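Side-chain contacts in 1,4-dihydroxy-6-naphtoate synthase (Archaeoglobus fulgidus, PDB 1ZBM), which probably converts cyclic dehypoxanthinylfutalosinate into 1,4-dihydroxy-6-naphthoate and dihydroxyacetone, a step in the biosynthesis of menaquinone: residues R135-V140 / Y161-V166; V129-D134 / E143-G148; E206-A211 / D244-M249; Y27-G32 / L38-V43; I64-Y69 / K258-M263. All blocks are in the same frame, centred on the assembly; numbering follows the deposited sequence.

Overall arrangement
Contacts 1 and 2 share the five-stranded sheet that ends in strands 127-130 and 164-168, and both meet around helix 136-141; their centres lie about 9 Å apart, and Arg-135 of contact 1 forms a salt bridge with Glu-144 of contact 2. Contacts 4 and 5 reach the other sheet, 4 at its outermost strand 39-44 and 5 at strand 61-65. The two sheets are consistent with the two-lobed periplasmic-binding-protein-like fold. Contact 3 touches contact 4, where Ser-207 meets Met-29, and lies across the chain's centre from contacts 1 and 2. Contact 5 is the buried one and carries the only hydrogen bond between paired segments. The other four, partly buried, rely on apolar, CH-pi or selenium contacts.

Contact 1 of 5, residues R135-V140 / Y161-V166; sequences RIIQAV and YGLKCV
Ile-137 and Tyr-161 meet at about a right angle, the methyl CG2 of the isoleucine standing over the face of the tyrosine ring. This CH-pi contact is well centred: Ile-137 CG2 lies 4.0 Å from the centroid of the Tyr-161 ring and 5° off the ring normal. The two branches of Ile-137 divide the work. With chi1 at -64°, CG2 is anti to the backbone N and takes the ring, while CG1 carries CD1 off to the neighbouring leucine, where Ile-137 CD1 comes within 4.1 Å of Leu-163 CD1. Leu-163 is forked in turn, and its second methyl, CD2, packs 3.8 Å from Val-140 CG1, the side chains running at a slant to each other. Ile-137 and Val-140, one helical turn apart, thus present their branches to the loop at 161-163, just ahead of strand 164-168, which pairs with strand 92-95. Ile-137 also touches Leu-150 of strand 147-150 and so links the helix to that strand as well as to the loop. No hydrogen bond crosses between the segments: the helix is held here by methyl and ring contacts, whose fit depends on shape and on the turn of the tyrosine ring.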
# COMPACT_ATOMS: atom_id res chain seq x y z
N ARG A 135 -0.99 -14.10 -8.58
CA ARG A 135 -1.72 -15.28 -9.03
C ARG A 135 -3.22 -15.11 -8.91
O ARG A 135 -3.98 -15.98 -9.32
CB ARG A 135 -1.27 -16.52 -8.27
CG ARG A 135 -1.51 -17.76 -9.08
CD ARG A 135 -0.91 -18.99 -8.44
NE ARG A 135 -1.12 -20.17 -9.27
CZ ARG A 135 -2.30 -20.58 -9.74
NH1 ARG A 135 -2.37 -21.69 -10.48
NH2 ARG A 135 -3.40 -19.89 -9.48
N ILE A 136 -3.63 -13.98 -8.36
CA ILE A 136 -5.05 -13.69 -8.17
C ILE A 136 -5.82 -13.66 -9.48
O ILE A 136 -6.86 -14.31 -9.61
CB ILE A 136 -5.26 -12.34 -7.50
CG1 ILE A 136 -4.39 -12.22 -6.26
CG2 ILE A 136 -6.73 -12.15 -7.19
CD1 ILE A 136 -4.74 -13.14 -5.13
N ILE A 137 -5.32 -12.91 -10.46
CA ILE A 137 -6.00 -12.78 -11.73
C ILE A 137 -6.18 -14.12 -12.43
O ILE A 137 -7.27 -14.45 -12.89
CB ILE A 137 -5.27 -11.83 -12.68
CG1 ILE A 137 -5.26 -10.42 -12.10
CG2 ILE A 137 -5.96 -11.81 -14.05
CD1 ILE A 137 -6.63 -9.77 -12.09
N GLN A 138 -5.10 -14.88 -12.51
CA GLN A 138 -5.18 -16.18 -13.16
C GLN A 138 -6.24 -17.06 -12.46
O GLN A 138 -7.12 -17.61 -13.12
CB GLN A 138 -3.80 -16.87 -13.12
CG GLN A 138 -3.70 -18.13 -13.97
CD GLN A 138 -2.32 -18.76 -13.94
OE1 GLN A 138 -2.19 -19.97 -13.69
NE2 GLN A 138 -1.28 -17.96 -14.18
N ALA A 139 -6.18 -17.15 -11.13
CA ALA A 139 -7.13 -17.97 -10.38
C ALA A 139 -8.59 -17.63 -10.66
O ALA A 139 -9.46 -18.51 -10.65
CB ALA A 139 -6.86 -17.86 -8.88
N VAL A 140 -8.88 -16.36 -10.90
CA VAL A 140 -10.24 -15.95 -11.17
C VAL A 140 -10.69 -16.36 -12.56
O VAL A 140 -11.76 -16.97 -12.74
CB VAL A 140 -10.39 -14.45 -11.00
CG1 VAL A 140 -11.82 -14.03 -11.32
CG2 VAL A 140 -10.03 -14.07 -9.57
N TYR A 161 -9.06 -8.07 -18.91
CA TYR A 161 -9.21 -9.52 -18.84
C TYR A 161 -10.68 -9.89 -18.91
O TYR A 161 -11.06 -11.02 -18.61
CB TYR A 161 -8.63 -10.05 -17.53
CG TYR A 161 -7.24 -9.58 -17.25
CD1 TYR A 161 -6.15 -10.13 -17.91
CD2 TYR A 161 -7.00 -8.58 -16.31
CE1 TYR A 161 -4.86 -9.70 -17.64
CE2 TYR A 161 -5.72 -8.14 -16.03
CZ TYR A 161 -4.65 -8.71 -16.70
OH TYR A 161 -3.36 -8.31 -16.40
N GLY A 162 -11.50 -8.92 -19.29
CA GLY A 162 -12.93 -9.16 -19.38
C GLY A 162 -13.58 -9.36 -18.02
O GLY A 162 -14.68 -9.90 -17.93
N LEU A 163 -12.90 -8.93 -16.96
CA LEU A 163 -13.43 -9.07 -15.62
C LEU A 163 -14.13 -7.77 -15.22
O LEU A 163 -13.91 -6.72 -15.84
CB LEU A 163 -12.31 -9.38 -14.62
CG LEU A 163 -11.49 -10.67 -14.74
CD1 LEU A 163 -10.31 -10.61 -13.78
CD2 LEU A 163 -12.35 -11.90 -14.46
N LYS A 164 -14.98 -7.85 -14.20
CA LYS A 164 -15.68 -6.67 -13.72
C LYS A 164 -15.73 -6.62 -12.20
O LYS A 164 -15.74 -7.64 -11.52
CB LYS A 164 -17.10 -6.58 -14.29
CG LYS A 164 -17.79 -7.90 -14.53
CD LYS A 164 -17.46 -8.46 -15.92
CE LYS A 164 -17.97 -7.53 -17.03
NZ LYS A 164 -19.47 -7.37 -17.02
N CYS A 165 -15.76 -5.40 -11.69
CA CYS A 165 -15.81 -5.15 -10.26
C CYS A 165 -17.16 -5.55 -9.68
O CYS A 165 -18.22 -5.13 -10.18
CB CYS A 165 -15.53 -3.67 -9.98
SG CYS A 165 -15.66 -3.21 -8.24
N VAL A 166 -17.12 -6.37 -8.64
CA VAL A 166 -18.33 -6.83 -7.96
C VAL A 166 -18.42 -6.16 -6.59
O VAL A 166 -19.48 -6.15 -5.97
CB VAL A 166 -18.32 -8.36 -7.76
CG1 VAL A 166 -18.35 -9.06 -9.11
CG2 VAL A 166 -17.07 -8.79 -6.99

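Contact 2 of 5, residues V129-D134 / E143-G148; sequences VEMPFD and EEVDAG
The turn that closes helix 136-141 is a Schellman motif with Glu-143 as its C-prime residue, and the two residues that follow, Glu-144 and Val-145, meet the selenomethionine Met-131 and Val-129 on the chain leading into that helix. Met-131 reaches across with its terminal methyl. Its CG is anti to the backbone N (chi1 175°) and the next bond is also extended, but the chain bends at chi3, bringing CE to both partners: Met-131 CE lies 3.6 Å from Glu-144 OE2 and 4.3 Å from Val-145 CG1. Val-129 CG2 approaches the same valine methyl, Val-145 CG1, at 4.4 Å. The segments belong to a beta-alpha-beta unit in which strand 127-130, helix 136-141 and strand 147-150 follow one another, with strand 105-108 lying between the two strands in the sheet; the contact therefore spans that middle strand at the end of the helix. Arg-105 on it is touched by both valines. Glu-144 is extended and meets the methyl with OE2 at its end, the two side chains crossing obliquely; its other oxygen, OE1, forms a salt bridge to Arg-135 NH2, which probably holds the carboxylate beside CE. Ala-139 of the helix packs against Met-131, Glu-144 and Val-145 alike.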
# COMPACT_ATOMS: atom_id res chain seq x y z
N VAL A 129 -8.99 -17.02 0.57
CA VAL A 129 -7.99 -17.98 0.12
C VAL A 129 -6.62 -17.32 0.00
O VAL A 129 -6.30 -16.72 -1.03
CB VAL A 129 -8.38 -18.57 -1.25
CG1 VAL A 129 -7.41 -19.69 -1.64
CG2 VAL A 129 -9.80 -19.11 -1.20
N GLU A 130 -5.83 -17.43 1.07
CA GLU A 130 -4.48 -16.86 1.11
C GLU A 130 -3.78 -17.23 -0.20
O GLU A 130 -3.81 -18.39 -0.61
CB GLU A 130 -3.71 -17.45 2.29
CG GLU A 130 -2.39 -16.75 2.59
CD GLU A 130 -2.56 -15.51 3.44
OE1 GLU A 130 -1.54 -14.83 3.74
OE2 GLU A 130 -3.72 -15.21 3.83
N MSE A 131 -3.14 -16.25 -0.83
CA MSE A 131 -2.48 -16.49 -2.11
C MSE A 131 -1.65 -15.27 -2.54
O MSE A 131 -2.06 -14.13 -2.32
CB MSE A 131 -3.59 -16.79 -3.13
CG MSE A 131 -3.15 -16.96 -4.57
SE MSE A 131 -4.68 -17.14 -5.77
CE MSE A 131 -5.56 -18.64 -4.91
N PRO A 132 -0.48 -15.50 -3.16
CA PRO A 132 0.38 -14.39 -3.62
C PRO A 132 -0.36 -13.52 -4.64
O PRO A 132 -1.13 -14.04 -5.45
CB PRO A 132 1.60 -15.11 -4.20
CG PRO A 132 1.04 -16.41 -4.67
CD PRO A 132 0.09 -16.80 -3.55
N PHE A 133 -0.14 -12.21 -4.61
CA PHE A 133 -0.84 -11.31 -5.52
C PHE A 133 -0.70 -11.69 -6.99
O PHE A 133 -1.66 -11.62 -7.75
CB PHE A 133 -0.38 -9.85 -5.31
CG PHE A 133 0.80 -9.47 -6.15
CD1 PHE A 133 2.08 -9.92 -5.83
CD2 PHE A 133 0.63 -8.71 -7.31
CE1 PHE A 133 3.16 -9.62 -6.64
CE2 PHE A 133 1.72 -8.41 -8.14
CZ PHE A 133 2.98 -8.87 -7.80
N ASP A 134 0.51 -12.08 -7.37
CA ASP A 134 0.81 -12.45 -8.75
C ASP A 134 0.10 -13.72 -9.24
O ASP A 134 0.54 -14.35 -10.19
CB ASP A 134 2.32 -12.62 -8.92
CG ASP A 134 2.90 -13.60 -7.94
OD1 ASP A 134 2.46 -14.76 -7.92
OD2 ASP A 134 3.81 -13.21 -7.17
N GLU A 143 -11.35 -19.88 -12.89
CA GLU A 143 -12.36 -20.31 -11.92
C GLU A 143 -11.85 -21.19 -10.79
O GLU A 143 -12.51 -22.14 -10.35
CB GLU A 143 -13.52 -21.00 -12.67
CG GLU A 143 -14.07 -20.12 -13.81
CD GLU A 143 -15.34 -20.66 -14.46
OE1 GLU A 143 -15.75 -20.10 -15.50
OE2 GLU A 143 -15.93 -21.63 -13.95
N GLU A 144 -10.65 -20.86 -10.32
CA GLU A 144 -10.02 -21.58 -9.22
C GLU A 144 -10.70 -21.06 -7.95
O GLU A 144 -10.76 -21.74 -6.92
CB GLU A 144 -8.55 -21.23 -9.22
CG GLU A 144 -7.67 -21.99 -8.27
CD GLU A 144 -6.22 -21.59 -8.44
OE1 GLU A 144 -5.72 -21.71 -9.59
OE2 GLU A 144 -5.59 -21.17 -7.45
N VAL A 145 -11.22 -19.84 -8.05
CA VAL A 145 -11.92 -19.19 -6.96
C VAL A 145 -13.13 -18.44 -7.53
O VAL A 145 -13.31 -18.39 -8.76
CB VAL A 145 -10.99 -18.20 -6.21
CG1 VAL A 145 -9.83 -18.96 -5.57
CG2 VAL A 145 -10.45 -17.15 -7.18
N ASP A 146 -13.98 -17.87 -6.68
CA ASP A 146 -15.13 -17.13 -7.20
C ASP A 146 -14.75 -15.68 -7.48
O ASP A 146 -15.28 -15.07 -8.41
CB ASP A 146 -16.29 -17.15 -6.20
CG ASP A 146 -16.77 -18.56 -5.90
OD1 ASP A 146 -16.26 -19.17 -4.95
OD2 ASP A 146 -17.66 -19.04 -6.63
N ALA A 147 -13.85 -15.15 -6.67
CA ALA A 147 -13.43 -13.76 -6.83
C ALA A 147 -12.03 -13.51 -6.31
O ALA A 147 -11.46 -14.35 -5.61
CB ALA A 147 -14.42 -12.84 -6.13
N GLY A 148 -11.48 -12.35 -6.67
CA GLY A 148 -10.14 -11.99 -6.24
C GLY A 148 -10.03 -10.55 -5.79
O GLY A 148 -10.67 -9.66 -6.37

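Contact 3 of 5, residues E206-A211 / D244-M249; sequences ESIAFA and DYTYNM
Apolar contact carries the meeting of Ile-208 and Ala-209 with Thr-246 and Tyr-247. The end methyl of Ile-208 does most of it, with Ile-208 CD1 4.1 Å from Thr-246 CG2 and 4.2 Å from Tyr-247 CA; the same CD1 packs closely on a carbonyl, 3.4 Å from Thr-246 O. The branch methyl Ile-208 CG2 is 4.5 Å from Tyr-247 CB, and Ile-208 CB lies at the edge of the tyrosine ring. That ring swings out beside the helix, its CG anti to the backbone N (chi1 -174°), bringing Tyr-247 CE1 to 4.0 Å from Ala-209 CB; the methyl sits oblique to the ring. In fold terms, the long helix 194-213 here meets the short helix 244-247, which precedes helix 251-265, while Met-25 of helix 20-30 touches both Ile-208 and Thr-246.

The polar bonds go to residues outside the pair. Arg-205 NE, one turn before Ala-209 on the long helix, donates to the backbone oxygen of Tyr-247. The hydroxyl Thr-246 OG1 turns from the isoleucine to bond Asn-243 N.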
# COMPACT_ATOMS: atom_id res chain seq x y z
N GLU A 206 11.73 14.77 -0.04
CA GLU A 206 12.41 15.24 -1.21
C GLU A 206 12.28 14.25 -2.35
O GLU A 206 12.09 14.64 -3.51
CB GLU A 206 13.89 15.47 -0.92
CG GLU A 206 14.59 16.19 -2.05
CD GLU A 206 16.04 16.46 -1.74
OE1 GLU A 206 16.32 16.99 -0.64
OE2 GLU A 206 16.89 16.14 -2.61
N SER A 207 12.36 12.96 -2.04
CA SER A 207 12.26 11.95 -3.09
C SER A 207 10.89 11.94 -3.77
O SER A 207 10.78 11.76 -4.99
CB SER A 207 12.59 10.56 -2.52
OG SER A 207 12.85 9.64 -3.57
N ILE A 208 9.85 12.15 -2.97
CA ILE A 208 8.46 12.20 -3.43
C ILE A 208 8.22 13.43 -4.31
O ILE A 208 7.67 13.34 -5.42
CB ILE A 208 7.49 12.24 -2.22
CG1 ILE A 208 7.66 10.99 -1.36
CG2 ILE A 208 6.05 12.38 -2.70
CD1 ILE A 208 7.05 11.10 0.02
N ALA A 209 8.63 14.59 -3.80
CA ALA A 209 8.48 15.84 -4.53
C ALA A 209 9.23 15.75 -5.86
O ALA A 209 8.76 16.25 -6.88
CB ALA A 209 9.02 17.01 -3.70
N PHE A 210 10.39 15.10 -5.85
CA PHE A 210 11.17 14.95 -7.07
C PHE A 210 10.39 14.16 -8.12
O PHE A 210 10.41 14.49 -9.31
CB PHE A 210 12.50 14.23 -6.80
CG PHE A 210 13.34 14.03 -8.04
CD1 PHE A 210 14.36 14.94 -8.35
CD2 PHE A 210 13.09 12.97 -8.91
CE1 PHE A 210 15.11 14.79 -9.52
CE2 PHE A 210 13.83 12.81 -10.08
CZ PHE A 210 14.85 13.72 -10.39
N ALA A 211 9.70 13.11 -7.68
CA ALA A 211 8.93 12.27 -8.58
C ALA A 211 7.81 13.04 -9.29
O ALA A 211 7.58 12.85 -10.49
CB ALA A 211 8.36 11.07 -7.83
N ASP A 244 -0.04 14.56 -2.75
CA ASP A 244 -0.05 15.35 -1.51
C ASP A 244 -0.08 14.52 -0.23
O ASP A 244 0.68 14.78 0.70
CB ASP A 244 -1.26 16.29 -1.47
CG ASP A 244 -1.08 17.50 -2.33
OD1 ASP A 244 -0.05 18.20 -2.16
OD2 ASP A 244 -1.98 17.77 -3.17
N TYR A 245 -0.98 13.54 -0.18
CA TYR A 245 -1.13 12.70 1.00
C TYR A 245 0.16 11.96 1.33
O TYR A 245 0.47 11.72 2.50
CB TYR A 245 -2.25 11.67 0.81
CG TYR A 245 -3.63 12.25 0.57
CD1 TYR A 245 -4.12 13.28 1.37
CD2 TYR A 245 -4.46 11.73 -0.41
CE1 TYR A 245 -5.41 13.78 1.18
CE2 TYR A 245 -5.75 12.22 -0.61
CZ TYR A 245 -6.21 13.24 0.19
OH TYR A 245 -7.49 13.74 0.00
N THR A 246 0.90 11.59 0.29
CA THR A 246 2.16 10.87 0.45
C THR A 246 3.24 11.84 0.93
O THR A 246 4.09 11.47 1.74
CB THR A 246 2.62 10.26 -0.90
OG1 THR A 246 1.47 9.76 -1.61
CG2 THR A 246 3.59 9.09 -0.66
N TYR A 247 3.19 13.08 0.45
CA TYR A 247 4.19 14.05 0.86
C TYR A 247 4.07 14.40 2.34
O TYR A 247 5.08 14.56 3.02
CB TYR A 247 4.09 15.33 0.03
CG TYR A 247 5.20 16.31 0.32
CD1 TYR A 247 6.47 16.14 -0.23
CD2 TYR A 247 4.99 17.40 1.16
CE1 TYR A 247 7.50 17.05 0.04
CE2 TYR A 247 6.00 18.30 1.44
CZ TYR A 247 7.26 18.13 0.88
OH TYR A 247 8.24 19.04 1.14
N ASN A 248 2.83 14.52 2.82
CA ASN A 248 2.56 14.85 4.22
C ASN A 248 1.14 14.39 4.58
O ASN A 248 0.16 14.87 4.01
CB ASN A 248 2.68 16.37 4.44
CG ASN A 248 2.61 16.76 5.90
OD1 ASN A 248 3.37 16.26 6.72
ND2 ASN A 248 1.71 17.67 6.23
N MSE A 249 1.02 13.47 5.53
CA MSE A 249 -0.30 12.99 5.92
C MSE A 249 -1.13 14.10 6.56
O MSE A 249 -0.79 14.58 7.64
CB MSE A 249 -0.17 11.81 6.88
CG MSE A 249 -1.43 10.99 7.05
SE MSE A 249 -1.15 9.56 8.32
CE MSE A 249 -0.21 8.34 7.14

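Contact 4 of 5, residues Y27-G32 / L38-V43; sequences YAMTHG and LEIEHV
The end of a weakly bonded helix, kinked near Ala-28 and Met-29, lies beside strand 39-44, with the CA atoms of Thr-30 and His-42 7.9 Å apart. The methyl of Thr-30 stands over the His-42 ring: Thr-30 CG2 is 3.8 Å from the ring centroid and 12° off its normal, a CH-pi contact with the side chains at about a right angle. Thr-30 owes this to chi1 of 51°, which puts CG2 anti to the carbonyl carbon, over the His-42 ring, while OG1 turns back to the helix. On the opposite face of the imidazole lies Ile-40 CG2, offset toward the rim. The selenium of selenomethionine Met-29 comes to the ring's edge instead, Met-29 SE lying 5.0 Å from the centroid of the His-42 ring and 3.8 Å from Ile-40 CD1. With an alanine in place of His-42, the Thr-30 methyl and Met-29 SE would probably lose the ring they pack on, opening a gap between helix and strand. Strand 11-16, helix 20-30 and strand 39-44 form a beta-alpha-beta unit; Ile-40 also touches Val-14 of strand 11-16, while Met-29 packs on Ala-203 of helix 194-213.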
# COMPACT_ATOMS: atom_id res chain seq x y z
N TYR A 27 12.47 6.66 -6.47
CA TYR A 27 13.44 6.87 -7.53
C TYR A 27 14.57 7.85 -7.19
O TYR A 27 15.75 7.52 -7.34
CB TYR A 27 12.75 7.36 -8.81
CG TYR A 27 13.72 7.85 -9.85
CD1 TYR A 27 14.02 9.21 -9.97
CD2 TYR A 27 14.42 6.95 -10.65
CE1 TYR A 27 14.98 9.66 -10.87
CE2 TYR A 27 15.39 7.39 -11.54
CZ TYR A 27 15.67 8.74 -11.65
OH TYR A 27 16.63 9.16 -12.54
N ALA A 28 14.22 9.04 -6.74
CA ALA A 28 15.22 10.04 -6.41
C ALA A 28 16.21 9.54 -5.36
O ALA A 28 17.41 9.82 -5.44
CB ALA A 28 14.55 11.33 -5.90
N MSE A 29 15.71 8.80 -4.38
CA MSE A 29 16.56 8.29 -3.31
C MSE A 29 17.42 7.11 -3.77
O MSE A 29 18.60 7.02 -3.42
CB MSE A 29 15.71 7.87 -2.11
CG MSE A 29 16.51 7.66 -0.83
SE MSE A 29 15.39 7.08 0.66
CE MSE A 29 14.65 8.80 1.17
N THR A 30 16.85 6.22 -4.58
CA THR A 30 17.57 5.07 -5.08
C THR A 30 18.63 5.43 -6.13
O THR A 30 19.44 4.58 -6.53
CB THR A 30 16.61 4.02 -5.68
OG1 THR A 30 15.74 4.66 -6.62
CG2 THR A 30 15.77 3.38 -4.58
N HIS A 31 18.64 6.68 -6.59
CA HIS A 31 19.62 7.09 -7.59
C HIS A 31 20.53 8.21 -7.12
O HIS A 31 20.94 9.06 -7.92
CB HIS A 31 18.93 7.51 -8.89
CG HIS A 31 18.40 6.36 -9.68
ND1 HIS A 31 17.40 5.53 -9.21
CD2 HIS A 31 18.74 5.88 -10.90
CE1 HIS A 31 17.15 4.59 -10.11
NE2 HIS A 31 17.95 4.78 -11.14
N GLY A 32 20.85 8.21 -5.83
CA GLY A 32 21.74 9.22 -5.28
C GLY A 32 21.37 10.65 -5.62
O GLY A 32 22.23 11.53 -5.58
N LEU A 38 22.75 9.98 5.74
CA LEU A 38 22.34 8.63 6.08
C LEU A 38 22.88 7.63 5.07
O LEU A 38 22.83 7.87 3.86
CB LEU A 38 20.82 8.52 6.11
CG LEU A 38 20.05 9.12 7.29
CD1 LEU A 38 18.55 9.06 7.00
CD2 LEU A 38 20.36 8.34 8.57
N GLU A 39 23.40 6.50 5.55
CA GLU A 39 23.92 5.44 4.69
C GLU A 39 22.77 4.43 4.58
O GLU A 39 22.66 3.51 5.39
CB GLU A 39 25.15 4.81 5.33
CG GLU A 39 25.94 3.86 4.44
CD GLU A 39 27.19 3.32 5.15
OE1 GLU A 39 28.03 4.14 5.59
OE2 GLU A 39 27.33 2.08 5.26
N ILE A 40 21.93 4.61 3.56
CA ILE A 40 20.77 3.76 3.36
C ILE A 40 20.97 2.50 2.53
O ILE A 40 21.61 2.52 1.48
CB ILE A 40 19.62 4.58 2.72
CG1 ILE A 40 19.34 5.82 3.57
CG2 ILE A 40 18.39 3.72 2.56
CD1 ILE A 40 18.53 6.88 2.86
N GLU A 41 20.39 1.40 3.01
CA GLU A 41 20.45 0.12 2.31
C GLU A 41 19.00 -0.25 2.01
O GLU A 41 18.19 -0.44 2.91
CB GLU A 41 21.08 -0.96 3.19
CG GLU A 41 21.30 -2.30 2.46
CD GLU A 41 21.27 -3.51 3.40
OE1 GLU A 41 21.77 -3.40 4.55
OE2 GLU A 41 20.75 -4.57 2.98
N HIS A 42 18.67 -0.35 0.73
CA HIS A 42 17.32 -0.69 0.32
C HIS A 42 17.09 -2.19 0.24
O HIS A 42 17.95 -2.95 -0.22
CB HIS A 42 16.99 -0.08 -1.04
CG HIS A 42 16.89 1.41 -1.03
ND1 HIS A 42 17.97 2.24 -1.25
CD2 HIS A 42 15.84 2.23 -0.79
CE1 HIS A 42 17.59 3.50 -1.15
NE2 HIS A 42 16.30 3.52 -0.86
N VAL A 43 15.90 -2.58 0.68
CA VAL A 43 15.46 -3.95 0.68
C VAL A 43 14.07 -3.93 0.07
O VAL A 43 13.17 -3.28 0.61
CB VAL A 43 15.38 -4.51 2.12
CG1 VAL A 43 14.93 -5.96 2.09
CG2 VAL A 43 16.76 -4.40 2.81

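Contact 5 of 5, residues I64-Y69 / K258-M263; sequences ISAHAY and KKLYEM
One hydrogen bond spans the contact: Tyr-261 OH donates to Ala-66 O over 3.0 Å. Tyr-261 CG lies anti to the carbonyl carbon (chi1 -67°), which carries the ring and its hydroxyl across to Ala-66. The donor stands above the carbonyl plane, 36° out of it, at a C=O...O angle of 126°. The same Tyr-261 OH lies in the Tyr-69 ring plane, at the edge, 3.1 Å from Tyr-69 CD2, the two side chains crossing at about a right angle.

The apolar contacts are Tyr-69 CD2 to Tyr-261 CZ at 4.1 Å and Ala-66 CB to Leu-260 CD2 at 4.3 Å. A phenylalanine replacing Tyr-261 would lack the hydroxyl, and Ala-66 O would probably lose this hydrogen bond.

Ala-66 begins helix 66-69 directly after strand 61-65, and its methyl touches Thr-114, predicted to bind substrate, on helix 114-122. Helix 251-265 packs on helix 66-69 and, through Leu-260 on Leu-117, on helix 114-122, while Leu-185 of strand 181-189 touches Ala-66 and Tyr-69.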
# COMPACT_ATOMS: atom_id res chain seq x y z
N ILE A 64 4.32 -0.52 5.01
CA ILE A 64 3.45 -1.45 5.73
C ILE A 64 1.99 -1.03 5.63
O ILE A 64 1.67 0.15 5.76
CB ILE A 64 3.83 -1.54 7.22
CG1 ILE A 64 3.02 -2.63 7.91
CG2 ILE A 64 3.55 -0.21 7.91
CD1 ILE A 64 3.36 -2.82 9.36
N SER A 65 1.11 -2.01 5.43
CA SER A 65 -0.32 -1.77 5.33
C SER A 65 -0.87 -1.09 6.58
O SER A 65 -0.41 -1.37 7.68
CB SER A 65 -1.05 -3.10 5.11
OG SER A 65 -0.66 -3.71 3.90
N ALA A 66 -1.84 -0.20 6.42
CA ALA A 66 -2.40 0.46 7.60
C ALA A 66 -2.93 -0.62 8.56
O ALA A 66 -2.72 -0.55 9.77
CB ALA A 66 -3.54 1.42 7.21
N HIS A 67 -3.60 -1.63 8.00
CA HIS A 67 -4.13 -2.74 8.79
C HIS A 67 -3.04 -3.29 9.72
O HIS A 67 -3.16 -3.24 10.95
CB HIS A 67 -4.61 -3.84 7.85
CG HIS A 67 -5.12 -5.07 8.54
ND1 HIS A 67 -5.42 -6.23 7.87
CD2 HIS A 67 -5.39 -5.31 9.85
CE1 HIS A 67 -5.85 -7.14 8.72
NE2 HIS A 67 -5.84 -6.61 9.93
N ALA A 68 -1.97 -3.81 9.12
CA ALA A 68 -0.85 -4.38 9.86
C ALA A 68 -0.33 -3.44 10.95
O ALA A 68 -0.03 -3.88 12.06
CB ALA A 68 0.26 -4.74 8.90
N TYR A 69 -0.22 -2.16 10.62
CA TYR A 69 0.28 -1.17 11.57
C TYR A 69 -0.41 -1.23 12.92
O TYR A 69 0.22 -1.02 13.96
CB TYR A 69 0.13 0.25 11.00
CG TYR A 69 0.64 1.31 11.96
CD1 TYR A 69 1.99 1.40 12.25
CD2 TYR A 69 -0.25 2.14 12.65
CE1 TYR A 69 2.46 2.28 13.21
CE2 TYR A 69 0.22 3.03 13.63
CZ TYR A 69 1.58 3.09 13.89
OH TYR A 69 2.08 3.91 14.87
N LYS A 258 -7.89 6.53 12.43
CA LYS A 258 -8.55 6.40 13.74
C LYS A 258 -9.88 5.68 13.54
O LYS A 258 -10.17 4.71 14.24
CB LYS A 258 -8.79 7.78 14.37
CG LYS A 258 -9.16 7.71 15.85
CD LYS A 258 -9.94 8.95 16.32
CE LYS A 258 -10.49 8.75 17.75
NZ LYS A 258 -11.46 9.82 18.18
N LYS A 259 -10.67 6.14 12.57
CA LYS A 259 -11.97 5.54 12.27
C LYS A 259 -11.83 4.09 11.84
O LYS A 259 -12.49 3.19 12.37
CB LYS A 259 -12.68 6.33 11.17
CG LYS A 259 -14.03 5.75 10.76
CD LYS A 259 -14.97 5.76 11.94
CE LYS A 259 -16.32 5.17 11.58
NZ LYS A 259 -17.15 5.08 12.81
N LEU A 260 -10.97 3.87 10.85
CA LEU A 260 -10.73 2.53 10.33
C LEU A 260 -10.46 1.57 11.49
O LEU A 260 -11.07 0.50 11.56
CB LEU A 260 -9.53 2.54 9.38
CG LEU A 260 -8.97 1.19 8.94
CD1 LEU A 260 -10.02 0.41 8.15
CD2 LEU A 260 -7.73 1.42 8.08
N TYR A 261 -9.56 1.95 12.39
CA TYR A 261 -9.20 1.10 13.52
C TYR A 261 -10.38 0.85 14.45
O TYR A 261 -10.59 -0.28 14.90
CB TYR A 261 -8.03 1.72 14.29
CG TYR A 261 -6.72 1.75 13.53
CD1 TYR A 261 -5.67 2.57 13.94
CD2 TYR A 261 -6.52 0.95 12.39
CE1 TYR A 261 -4.45 2.61 13.25
CE2 TYR A 261 -5.30 0.98 11.70
CZ TYR A 261 -4.27 1.81 12.14
OH TYR A 261 -3.08 1.85 11.46
N GLU A 262 -11.13 1.90 14.74
CA GLU A 262 -12.30 1.78 15.61
C GLU A 262 -13.24 0.75 15.02
O GLU A 262 -13.70 -0.15 15.72
CB GLU A 262 -12.99 3.14 15.73
CG GLU A 262 -12.20 4.11 16.60
CD GLU A 262 -12.71 5.53 16.55
OE1 GLU A 262 -12.17 6.37 17.31
OE2 GLU A 262 -13.64 5.83 15.77
N MSE A 263 -13.49 0.85 13.72
CA MSE A 263 -14.37 -0.12 13.08
C MSE A 263 -13.81 -1.54 13.20
O MSE A 263 -14.56 -2.48 13.41
CB MSE A 263 -14.56 0.21 11.60
CG MSE A 263 -15.38 1.45 11.33
SE MSE A 263 -15.57 1.78 9.42
CE MSE A 263 -17.04 0.57 9.06